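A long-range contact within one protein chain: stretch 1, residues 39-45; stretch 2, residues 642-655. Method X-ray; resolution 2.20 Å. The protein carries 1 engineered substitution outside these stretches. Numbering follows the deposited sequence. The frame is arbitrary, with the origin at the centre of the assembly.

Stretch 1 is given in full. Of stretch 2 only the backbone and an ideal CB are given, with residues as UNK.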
# COMPACT_ATOMS: atom_id res chain seq x y z
N THR A 39 -16.53 -13.33 -7.77
CA THR A 39 -15.80 -13.41 -9.03
C THR A 39 -14.89 -12.20 -9.22
O THR A 39 -14.94 -11.24 -8.44
CB THR A 39 -16.76 -13.44 -10.19
OG1 THR A 39 -17.50 -12.23 -10.17
CG2 THR A 39 -17.71 -14.65 -10.08
N PRO A 40 -14.01 -12.26 -10.23
CA PRO A 40 -13.20 -11.04 -10.47
C PRO A 40 -14.04 -9.78 -10.73
O PRO A 40 -13.68 -8.73 -10.30
CB PRO A 40 -12.40 -11.40 -11.71
CG PRO A 40 -12.30 -12.90 -11.66
CD PRO A 40 -13.65 -13.33 -11.18
N GLU A 41 -15.18 -9.94 -11.39
CA GLU A 41 -16.15 -8.84 -11.66
C GLU A 41 -16.70 -8.24 -10.36
O GLU A 41 -16.85 -7.04 -10.25
CB GLU A 41 -17.29 -9.32 -12.62
CG GLU A 41 -16.88 -9.52 -14.12
CD GLU A 41 -15.96 -10.76 -14.41
OE1 GLU A 41 -15.96 -11.77 -13.60
OE2 GLU A 41 -15.19 -10.73 -15.44
N VAL A 42 -16.93 -9.08 -9.36
CA VAL A 42 -17.40 -8.61 -8.07
C VAL A 42 -16.26 -7.90 -7.33
O VAL A 42 -16.43 -6.81 -6.82
CB VAL A 42 -17.98 -9.77 -7.22
CG1 VAL A 42 -18.43 -9.29 -5.83
CG2 VAL A 42 -19.18 -10.40 -7.94
N LEU A 43 -15.08 -8.53 -7.31
CA LEU A 43 -13.95 -8.01 -6.54
C LEU A 43 -13.50 -6.64 -7.03
O LEU A 43 -13.27 -5.72 -6.24
CB LEU A 43 -12.79 -8.99 -6.61
CG LEU A 43 -11.53 -8.60 -5.88
CD1 LEU A 43 -11.83 -8.48 -4.39
CD2 LEU A 43 -10.41 -9.61 -6.11
N VAL A 44 -13.37 -6.48 -8.34
CA VAL A 44 -12.86 -5.22 -8.84
C VAL A 44 -13.83 -4.08 -8.53
O VAL A 44 -13.41 -2.93 -8.40
CB VAL A 44 -12.52 -5.29 -10.34
CG1 VAL A 44 -13.77 -5.35 -11.20
CG2 VAL A 44 -11.75 -4.04 -10.78
N ARG A 45 -15.12 -4.38 -8.37
CA ARG A 45 -16.09 -3.33 -8.06
C ARG A 45 -16.29 -3.05 -6.56
O ARG A 45 -17.10 -2.21 -6.22
CB ARG A 45 -17.43 -3.72 -8.66
CG ARG A 45 -17.48 -3.70 -10.18
CD ARG A 45 -18.84 -4.20 -10.66
NE ARG A 45 -19.07 -3.93 -12.07
CZ ARG A 45 -18.65 -4.69 -13.04
NH1 ARG A 45 -17.94 -5.79 -12.79
NH2 ARG A 45 -18.94 -4.38 -14.29
N UNK A 642 -6.06 1.58 -13.53
CA UNK A 642 -7.22 1.59 -14.43
C UNK A 642 -8.05 0.33 -14.22
O UNK A 642 -7.54 -0.78 -14.30
CB UNK A 642 -6.78 1.70 -15.89
N UNK A 643 -9.33 0.50 -13.88
CA UNK A 643 -10.15 -0.66 -13.52
C UNK A 643 -10.22 -1.75 -14.58
O UNK A 643 -10.24 -2.94 -14.22
CB UNK A 643 -11.57 -0.19 -13.21
N UNK A 644 -10.29 -1.39 -15.87
CA UNK A 644 -10.36 -2.42 -16.91
C UNK A 644 -9.08 -3.22 -16.91
O UNK A 644 -9.08 -4.44 -17.10
CB UNK A 644 -10.60 -1.80 -18.29
N UNK A 645 -7.98 -2.54 -16.66
CA UNK A 645 -6.72 -3.24 -16.62
C UNK A 645 -6.67 -4.23 -15.47
O UNK A 645 -6.15 -5.36 -15.63
CB UNK A 645 -5.57 -2.24 -16.51
N UNK A 646 -7.09 -3.78 -14.30
CA UNK A 646 -7.05 -4.65 -13.12
C UNK A 646 -7.89 -5.87 -13.34
O UNK A 646 -7.47 -6.98 -13.05
CB UNK A 646 -7.53 -3.91 -11.87
N UNK A 647 -9.08 -5.69 -13.91
CA UNK A 647 -9.93 -6.83 -14.16
C UNK A 647 -9.29 -7.82 -15.12
O UNK A 647 -9.41 -9.02 -14.96
CB UNK A 647 -11.28 -6.36 -14.71
N UNK A 648 -8.62 -7.29 -16.14
CA UNK A 648 -7.97 -8.12 -17.14
C UNK A 648 -6.78 -8.84 -16.54
O UNK A 648 -6.55 -9.97 -16.82
CB UNK A 648 -7.53 -7.28 -18.34
N UNK A 649 -6.06 -8.19 -15.64
CA UNK A 649 -5.00 -8.84 -14.90
C UNK A 649 -5.53 -10.01 -14.03
O UNK A 649 -5.03 -11.13 -14.11
CB UNK A 649 -4.28 -7.81 -14.02
N UNK A 650 -6.57 -9.74 -13.23
CA UNK A 650 -7.26 -10.76 -12.45
C UNK A 650 -7.60 -11.96 -13.30
O UNK A 650 -7.29 -13.10 -12.95
CB UNK A 650 -8.53 -10.19 -11.82
N UNK A 651 -8.25 -11.72 -14.43
CA UNK A 651 -8.75 -12.83 -15.25
C UNK A 651 -7.66 -13.62 -15.93
O UNK A 651 -7.75 -14.84 -16.01
CB UNK A 651 -9.71 -12.30 -16.31
N UNK A 652 -6.62 -12.95 -16.41
CA UNK A 652 -5.57 -13.67 -17.04
C UNK A 652 -4.76 -14.47 -16.01
O UNK A 652 -4.19 -15.52 -16.32
CB UNK A 652 -4.67 -12.70 -17.82
N UNK A 653 -4.60 -13.93 -14.82
CA UNK A 653 -3.85 -14.61 -13.83
C UNK A 653 -4.59 -15.89 -13.37
O UNK A 653 -3.98 -16.93 -13.20
CB UNK A 653 -3.58 -13.67 -12.65
N UNK A 654 -5.92 -15.81 -13.23
CA UNK A 654 -6.72 -17.01 -12.95
C UNK A 654 -6.61 -18.00 -14.10
O UNK A 654 -6.39 -19.19 -13.88
CB UNK A 654 -8.19 -16.64 -12.71
N UNK A 655 -6.72 -17.52 -15.33
CA UNK A 655 -6.66 -18.43 -16.45
C UNK A 655 -5.29 -19.12 -16.47
O UNK A 655 -5.16 -20.29 -16.82
CB UNK A 655 -6.92 -17.69 -17.76

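Stretch 1 contains a short helix beginning at Pro40 that runs at 142° to the helix of stretch 2, their axes 9.7 Å apart at closest approach. It offers Pro40, Leu43 and Val44 toward the longer helix, with the carboxylate of Glu41 to one side.

Position 642 lies just before its helix, and its ideal CB has nothing of stretch 1 within 5.5 Å, so a polar residue would do. It is Gln642, at the N-cap position, its amide engaged elsewhere in the structure. At 643, phi is -57° and the position opens the helix, where no backbone NH is needed for the helical pattern; small residues or proline would fit. The CB of 643 points sideways, 4.6 Å from Val44 CG2. Pro643 fills the place, and its O approaches Val44 CG2 at 3.9 Å.

Positions 644 and 645 find only open space on this side and could carry almost any helix-compatible residue; they are Ala644 and His645. At 646 the CB points toward stretch 1, 4.4 Å from Val44 CG2, which invites an aliphatic residue or the methylenes of a long one. Arg646 takes the second course: its CG lies 4.1 Å from Val44 CG2, while its guanidinium is hydrogen-bonded outside the two stretches.

At 647 the CB points sideways, 4.4 Å from Val44 CG1, with Pro40 and Glu41 nearby. A branched or flexible apolar residue could reach back into the groove between Pro40 and Val44. Leu647, with chi1 t and chi2 p, does so: CD1 sits 3.7 Å from Pro40 CB and 4.2 Å from Val44 CG1, and also 3.9 Å from Glu41 OE2.

Positions 648 and 649 are out of reach, and stretch 1 sets no demand on them; they are Ala648 and Val649.

Position 650 faces stretch 1, its CB 4.1 Å from Pro40 CB. Leucine, methionine or an aromatic residue could extend along the short helix toward Leu43. Tyr650 does this with chi1 m. Its CB packs 4.0 Å from Pro40 CB, and CE2 lies 3.5 Å from Leu43 CD2 and 4.0 Å from Val44 CB. Pro40 O and Val44 N lie at the ring edge, near its plane. The hydroxyl adds a polar link: a water donates to Tyr650 OH at 2.8 Å and, weakly, to Leu43 O at 3.3 Å.

At 651 the sideways CB is 5.4 Å from Pro40 CG, with Glu41 OE2 beyond. A medium polar residue could cover the proline and face the carboxylate. Asn651 brings OD1 to 3.4 Å from Pro40 CG and ND2 to 3.6 Å from Glu41 OE2, a favourable approach of amide to charge.

Positions 652 and 653 turn out of reach; they are Arg652 and Thr653. At 654 the CB points toward stretch 1, but across a gap that a longer aliphatic chain could bridge. Ile654 extends CD1 to 3.7 Å from Pro40 CG, helping enclose that ring with 647, 650 and 651. Position 655, again out of reach, is Asp655.

Stretch 2, residues 642-655: QPAHRLAVYNRTID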
# COMPACT_ATOMS: atom_id res chain seq x y z
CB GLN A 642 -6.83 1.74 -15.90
CG GLN A 642 -6.00 2.98 -16.20
CD GLN A 642 -5.75 3.16 -17.69
OE1 GLN A 642 -6.62 2.96 -18.50
NE2 GLN A 642 -4.56 3.51 -18.03
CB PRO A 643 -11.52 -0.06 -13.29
CG PRO A 643 -11.21 1.35 -12.83
CD PRO A 643 -10.06 1.76 -13.69
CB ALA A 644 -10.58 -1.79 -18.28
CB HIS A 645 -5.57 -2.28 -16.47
CG HIS A 645 -5.32 -1.44 -17.66
ND1 HIS A 645 -4.47 -0.36 -17.63
CD2 HIS A 645 -5.77 -1.54 -18.92
CE1 HIS A 645 -4.43 0.18 -18.83
NE2 HIS A 645 -5.26 -0.48 -19.62
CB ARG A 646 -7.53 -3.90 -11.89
CG ARG A 646 -7.73 -4.77 -10.62
CD ARG A 646 -7.72 -3.92 -9.33
NE ARG A 646 -6.34 -3.57 -8.98
CZ ARG A 646 -5.77 -2.39 -9.15
NH1 ARG A 646 -6.45 -1.30 -9.58
NH2 ARG A 646 -4.48 -2.28 -8.87
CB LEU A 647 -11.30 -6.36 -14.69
CG LEU A 647 -12.27 -7.50 -15.04
CD1 LEU A 647 -12.53 -8.36 -13.84
CD2 LEU A 647 -13.61 -6.96 -15.56
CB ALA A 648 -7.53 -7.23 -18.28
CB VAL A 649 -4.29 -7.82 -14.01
CG1 VAL A 649 -3.32 -8.51 -13.03
CG2 VAL A 649 -3.48 -6.89 -14.89
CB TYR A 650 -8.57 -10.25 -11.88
CG TYR A 650 -8.53 -9.29 -10.70
CD1 TYR A 650 -7.36 -8.96 -10.02
CD2 TYR A 650 -9.72 -8.73 -10.24
CE1 TYR A 650 -7.37 -8.07 -8.94
CE2 TYR A 650 -9.74 -7.89 -9.13
CZ TYR A 650 -8.59 -7.58 -8.47
OH TYR A 650 -8.71 -6.78 -7.38
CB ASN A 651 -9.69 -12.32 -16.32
CG ASN A 651 -11.07 -12.04 -15.76
OD1 ASN A 651 -11.55 -12.77 -14.94
ND2 ASN A 651 -11.71 -11.01 -16.24
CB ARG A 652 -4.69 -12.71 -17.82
CG ARG A 652 -3.72 -13.44 -18.75
CD ARG A 652 -2.82 -12.43 -19.48
NE ARG A 652 -3.49 -11.77 -20.61
CZ ARG A 652 -3.92 -10.52 -20.62
NH1 ARG A 652 -3.84 -9.78 -19.59
NH2 ARG A 652 -4.49 -10.03 -21.71
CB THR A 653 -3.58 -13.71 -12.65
OG1 THR A 653 -2.52 -12.84 -13.02
CG2 THR A 653 -3.13 -14.51 -11.44
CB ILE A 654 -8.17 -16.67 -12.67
CG1 ILE A 654 -8.25 -15.97 -11.34
CG2 ILE A 654 -9.05 -17.90 -12.60
CD1 ILE A 654 -9.57 -15.28 -11.10
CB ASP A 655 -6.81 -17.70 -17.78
CG ASP A 655 -8.20 -17.13 -18.04
OD1 ASP A 655 -9.15 -17.43 -17.29
OD2 ASP A 655 -8.36 -16.34 -19.01
O HOH W 1 -10.10 -4.64 -6.27
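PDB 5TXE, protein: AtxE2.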